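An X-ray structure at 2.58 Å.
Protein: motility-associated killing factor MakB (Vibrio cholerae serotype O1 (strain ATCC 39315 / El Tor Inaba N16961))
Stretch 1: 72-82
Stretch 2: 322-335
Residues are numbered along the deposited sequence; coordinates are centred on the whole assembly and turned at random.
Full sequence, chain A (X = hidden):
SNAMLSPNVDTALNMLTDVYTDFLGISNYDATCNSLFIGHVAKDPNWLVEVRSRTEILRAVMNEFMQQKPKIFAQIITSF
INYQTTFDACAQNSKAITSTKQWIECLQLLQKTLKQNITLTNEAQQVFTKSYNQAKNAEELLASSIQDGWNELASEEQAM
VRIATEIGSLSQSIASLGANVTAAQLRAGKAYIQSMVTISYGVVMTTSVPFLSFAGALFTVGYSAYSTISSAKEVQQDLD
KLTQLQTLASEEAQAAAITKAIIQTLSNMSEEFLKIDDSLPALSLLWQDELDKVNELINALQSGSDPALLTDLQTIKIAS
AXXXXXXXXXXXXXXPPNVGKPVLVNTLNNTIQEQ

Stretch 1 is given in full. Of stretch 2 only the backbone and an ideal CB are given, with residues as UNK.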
# COMPACT_ATOMS: atom_id res chain seq x y z
N ILE A 72 -1.32 -12.56 3.86
CA ILE A 72 -0.09 -12.58 3.07
C ILE A 72 1.01 -11.80 3.78
O ILE A 72 2.18 -12.21 3.78
CB ILE A 72 -0.36 -12.03 1.66
CG1 ILE A 72 -1.31 -12.95 0.89
CG2 ILE A 72 0.94 -11.86 0.89
CD1 ILE A 72 -0.72 -14.31 0.59
N PHE A 73 0.66 -10.67 4.40
CA PHE A 73 1.66 -9.85 5.07
C PHE A 73 2.28 -10.59 6.25
O PHE A 73 3.51 -10.65 6.38
CB PHE A 73 1.04 -8.53 5.53
CG PHE A 73 1.98 -7.66 6.31
CD1 PHE A 73 1.67 -7.27 7.60
CD2 PHE A 73 3.19 -7.25 5.77
CE1 PHE A 73 2.53 -6.47 8.33
CE2 PHE A 73 4.05 -6.45 6.49
CZ PHE A 73 3.72 -6.06 7.78
N ALA A 74 1.45 -11.17 7.12
CA ALA A 74 1.97 -12.00 8.20
C ALA A 74 2.73 -13.20 7.66
O ALA A 74 3.62 -13.74 8.34
CB ALA A 74 0.83 -12.47 9.10
N GLN A 75 2.41 -13.65 6.44
CA GLN A 75 3.11 -14.79 5.87
C GLN A 75 4.52 -14.42 5.44
O GLN A 75 5.44 -15.23 5.56
CB GLN A 75 2.30 -15.34 4.69
CG GLN A 75 3.01 -16.34 3.79
CD GLN A 75 2.12 -16.80 2.64
OE1 GLN A 75 0.94 -17.08 2.82
NE2 GLN A 75 2.69 -16.84 1.44
N ILE A 76 4.72 -13.19 4.96
CA ILE A 76 6.05 -12.74 4.57
C ILE A 76 6.84 -12.20 5.77
O ILE A 76 8.06 -12.36 5.83
CB ILE A 76 5.93 -11.69 3.45
CG1 ILE A 76 5.57 -12.38 2.13
CG2 ILE A 76 7.21 -10.90 3.31
CD1 ILE A 76 5.38 -11.44 0.97
N ILE A 77 6.16 -11.58 6.73
CA ILE A 77 6.81 -11.22 7.99
C ILE A 77 7.42 -12.45 8.64
O ILE A 77 8.62 -12.51 8.90
CB ILE A 77 5.80 -10.54 8.94
CG1 ILE A 77 5.43 -9.14 8.45
CG2 ILE A 77 6.35 -10.50 10.37
CD1 ILE A 77 6.42 -8.06 8.81
N THR A 78 6.59 -13.48 8.88
CA THR A 78 7.06 -14.66 9.58
C THR A 78 8.07 -15.47 8.76
O THR A 78 8.80 -16.29 9.34
CB THR A 78 5.88 -15.54 9.98
OG1 THR A 78 6.29 -16.49 10.97
CG2 THR A 78 5.34 -16.30 8.77
N SER A 79 8.13 -15.27 7.44
CA SER A 79 9.06 -16.05 6.63
C SER A 79 10.50 -15.69 6.94
O SER A 79 11.38 -16.56 6.90
CB SER A 79 8.76 -15.85 5.14
OG SER A 79 9.11 -14.55 4.70
N PHE A 80 10.77 -14.42 7.27
CA PHE A 80 12.13 -14.02 7.62
C PHE A 80 12.43 -14.25 9.09
O PHE A 80 13.59 -14.47 9.46
CB PHE A 80 12.35 -12.55 7.26
CG PHE A 80 12.53 -12.30 5.79
CD1 PHE A 80 11.44 -12.09 4.97
CD2 PHE A 80 13.80 -12.29 5.23
CE1 PHE A 80 11.60 -11.86 3.61
CE2 PHE A 80 13.97 -12.07 3.88
CZ PHE A 80 12.87 -11.85 3.07
N ILE A 81 11.40 -14.21 9.95
CA ILE A 81 11.61 -14.46 11.37
C ILE A 81 11.86 -15.94 11.62
O ILE A 81 12.82 -16.32 12.30
CB ILE A 81 10.42 -13.94 12.19
CG1 ILE A 81 10.35 -12.41 12.10
CG2 ILE A 81 10.52 -14.40 13.63
CD1 ILE A 81 9.18 -11.82 12.86
N ASN A 82 11.00 -16.80 11.07
CA ASN A 82 11.17 -18.24 11.26
C ASN A 82 12.46 -18.74 10.63
O ASN A 82 13.10 -19.66 11.16
CB ASN A 82 9.96 -18.99 10.69
CG ASN A 82 10.13 -20.51 10.74
OD1 ASN A 82 10.11 -21.11 11.82
ND2 ASN A 82 10.28 -21.13 9.58
N UNK A 322 23.92 -11.71 10.74
CA UNK A 322 23.24 -10.89 9.75
C UNK A 322 21.76 -11.25 9.63
O UNK A 322 20.93 -10.38 9.36
CB UNK A 322 23.93 -11.04 8.39
N UNK A 323 21.42 -12.53 9.83
CA UNK A 323 20.01 -12.91 9.86
C UNK A 323 19.31 -12.34 11.09
O UNK A 323 18.12 -12.01 11.03
CB UNK A 323 19.87 -14.43 9.84
N UNK A 324 20.04 -12.22 12.20
CA UNK A 324 19.46 -11.61 13.39
C UNK A 324 19.12 -10.15 13.14
O UNK A 324 18.09 -9.65 13.62
CB UNK A 324 20.42 -11.73 14.58
N UNK A 325 19.96 -9.45 12.37
CA UNK A 325 19.66 -8.06 12.02
C UNK A 325 18.43 -7.98 11.13
O UNK A 325 17.59 -7.09 11.30
CB UNK A 325 20.86 -7.41 11.32
N UNK A 326 18.29 -8.90 10.18
CA UNK A 326 17.14 -8.88 9.28
C UNK A 326 15.88 -9.30 10.03
O UNK A 326 14.80 -8.72 9.83
CB UNK A 326 17.38 -9.80 8.08
N UNK A 327 15.99 -10.29 10.92
CA UNK A 327 14.82 -10.70 11.70
C UNK A 327 14.36 -9.58 12.62
O UNK A 327 13.16 -9.41 12.84
CB UNK A 327 15.13 -11.95 12.52
N UNK A 328 15.30 -8.81 13.16
CA UNK A 328 14.93 -7.68 14.01
C UNK A 328 14.29 -6.55 13.21
O UNK A 328 13.44 -5.83 13.73
CB UNK A 328 16.16 -7.16 14.75
N UNK A 329 14.70 -6.38 11.94
CA UNK A 329 14.06 -5.36 11.11
C UNK A 329 12.63 -5.74 10.78
O UNK A 329 11.76 -4.87 10.67
CB UNK A 329 14.85 -5.14 9.82
N UNK A 330 12.36 -7.03 10.60
CA UNK A 330 11.01 -7.46 10.26
C UNK A 330 10.09 -7.38 11.48
O UNK A 330 8.89 -7.10 11.35
CB UNK A 330 11.03 -8.88 9.70
N UNK A 331 10.63 -7.57 12.69
CA UNK A 331 9.82 -7.45 13.90
C UNK A 331 9.35 -6.02 14.14
O UNK A 331 8.39 -5.82 14.89
CB UNK A 331 10.61 -7.94 15.11
N UNK A 332 9.99 -5.04 13.51
CA UNK A 332 9.58 -3.65 13.70
C UNK A 332 8.42 -3.28 12.77
O UNK A 332 7.45 -2.65 13.20
CB UNK A 332 10.77 -2.71 13.46
N UNK A 333 8.50 -3.68 11.50
CA UNK A 333 7.41 -3.40 10.56
C UNK A 333 6.19 -4.27 10.83
O UNK A 333 5.09 -3.94 10.38
CB UNK A 333 7.89 -3.61 9.12
N UNK A 334 6.35 -5.37 11.56
CA UNK A 334 5.21 -6.22 11.93
C UNK A 334 4.33 -5.60 13.00
O UNK A 334 3.15 -5.95 13.09
CB UNK A 334 5.71 -7.58 12.42
N UNK A 335 4.88 -4.71 13.82
CA UNK A 335 4.10 -4.10 14.88
C UNK A 335 2.95 -3.29 14.28
O UNK A 335 3.13 -2.62 13.26
CB UNK A 335 4.99 -3.21 15.76

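The two helices run nearly antiparallel, at 153° with an axial approach of 8.6 Å, so the start of stretch 2 lies beside Phe80 and Ile81 and its end beside Phe73 and Ile77. Position 322 is out of reach of stretch 1 and would take almost any residue; it is Ser322, its OG hydrogen-bonded elsewhere in the structure.

At 323 the CB points sideways with nothing within 5.5 Å, so only a long or broad side chain could reach the Phe80 ring. Trp323 does so: its CZ3 lies 4.1 Å from Phe80 CD2, which sits at the edge of the indole.

Positions 324 and 325, out of reach, suit polar residues. Lys324 NZ forms a salt bridge, very short at 2.4 Å, with OE2 of the residue at 328; Thr325 makes no contact with stretch 1.

At 326 the CB points toward stretch 1, 5.2 Å from Phe80 CD2, a gap that a branched or medium-sized apolar residue would fill. Ile326 places CG2 3.9 Å from Phe80 CD2.

The backbones come closest at 327, where the CA atoms of 327 and Ile81 are 5.0 Å apart. The ideal CB is already 4.2 Å from Phe80 O and 4.5 Å from Ile81 CA, so glycine, alanine or serine would suit. Ser327 packs its OG 3.6 Å from Ile81 CA, without a hydrogen bond across the interface.

Position 328 points away and suits a polar residue; Glu328 is the partner of Lys324. Position 329, out of reach, is open to many; it is Phe329.

Position 330 points toward a hollow lined by Ile77, Phe80 and Ile81, with CB 4.3 Å from Ile81 CG1. A compact apolar residue, such as alanine or valine, is indicated. Val330 sets CG1 3.3 Å from Ile77 O and 3.5 Å from Ile77 CD1, while CG2 meets Phe80 CB at 3.9 Å.

At 331 a sideways CB 4.7 Å from Ile81 CD1 would accept a flexible chain, polar or aliphatic. Gln331 lays CG 3.7 Å from Ile81 CD1. Position 332 points away, unconstrained by stretch 1; it is Leu332.

At 333 the CB lies 4.7 Å from Ile77 CD1, favouring an aliphatic residue. Ile333 brings CG1 to 3.7 Å from Ile77 CD1, and its backbone O meets the edge of the Phe73 ring, 3.6 Å from CZ.

At 334 the CB is only 3.6 Å from Ile77 CG2, favouring a small residue. Ser334 turns OG back to Gln331 O in a 2.8 Å hydrogen bond. Position 335 points away, and stretch 1 sets no limit on its side chain; it is Leu335.

Stretch 2 322-335: SWKTISEFVQLISL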
# COMPACT_ATOMS: atom_id res chain seq x y z
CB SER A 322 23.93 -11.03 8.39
OG SER A 322 25.27 -10.60 8.45
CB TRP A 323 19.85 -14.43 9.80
CG TRP A 323 20.08 -14.95 8.43
CD1 TRP A 323 21.16 -15.66 7.98
CD2 TRP A 323 19.23 -14.77 7.29
NE1 TRP A 323 21.02 -15.94 6.65
CE2 TRP A 323 19.85 -15.41 6.20
CE3 TRP A 323 18.00 -14.14 7.10
CZ2 TRP A 323 19.27 -15.43 4.93
CZ3 TRP A 323 17.43 -14.16 5.84
CH2 TRP A 323 18.07 -14.80 4.77
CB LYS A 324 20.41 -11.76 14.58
CG LYS A 324 19.78 -11.43 15.93
CD LYS A 324 18.55 -12.30 16.19
CE LYS A 324 17.98 -12.06 17.59
NZ LYS A 324 17.56 -10.65 17.79
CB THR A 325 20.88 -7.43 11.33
OG1 THR A 325 22.03 -7.52 12.19
CG2 THR A 325 20.61 -5.96 11.02
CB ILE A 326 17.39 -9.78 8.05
CG1 ILE A 326 18.60 -9.26 7.28
CG2 ILE A 326 16.16 -9.83 7.16
CD1 ILE A 326 18.85 -9.98 5.98
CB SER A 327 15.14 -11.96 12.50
OG SER A 327 13.98 -12.46 13.15
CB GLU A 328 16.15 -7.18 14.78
CG GLU A 328 16.57 -8.09 15.93
CD GLU A 328 17.88 -7.66 16.57
OE1 GLU A 328 18.32 -6.51 16.33
OE2 GLU A 328 18.48 -8.47 17.31
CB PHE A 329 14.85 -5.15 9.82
CG PHE A 329 14.26 -4.12 8.91
CD1 PHE A 329 14.53 -2.77 9.10
CD2 PHE A 329 13.42 -4.48 7.87
CE1 PHE A 329 13.99 -1.81 8.26
CE2 PHE A 329 12.87 -3.52 7.03
CZ PHE A 329 13.16 -2.18 7.23
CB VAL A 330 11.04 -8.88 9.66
CG1 VAL A 330 9.65 -9.39 9.38
CG2 VAL A 330 11.86 -8.88 8.36
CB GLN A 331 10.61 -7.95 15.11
CG GLN A 331 10.82 -9.45 15.13
CD GLN A 331 11.87 -9.88 16.14
OE1 GLN A 331 12.79 -9.13 16.46
NE2 GLN A 331 11.73 -11.10 16.64
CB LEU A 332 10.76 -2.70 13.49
CG LEU A 332 11.94 -2.87 14.45
CD1 LEU A 332 13.08 -1.92 14.10
CD2 LEU A 332 11.50 -2.68 15.89
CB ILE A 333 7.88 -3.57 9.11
CG1 ILE A 333 8.44 -4.97 8.88
CG2 ILE A 333 8.92 -2.52 8.75
CD1 ILE A 333 8.96 -5.19 7.48
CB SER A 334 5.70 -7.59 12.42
OG SER A 334 6.50 -7.46 13.58
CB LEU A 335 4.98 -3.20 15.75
CG LEU A 335 5.53 -3.77 17.06
CD1 LEU A 335 5.93 -5.23 16.90
CD2 LEU A 335 6.71 -2.94 17.55
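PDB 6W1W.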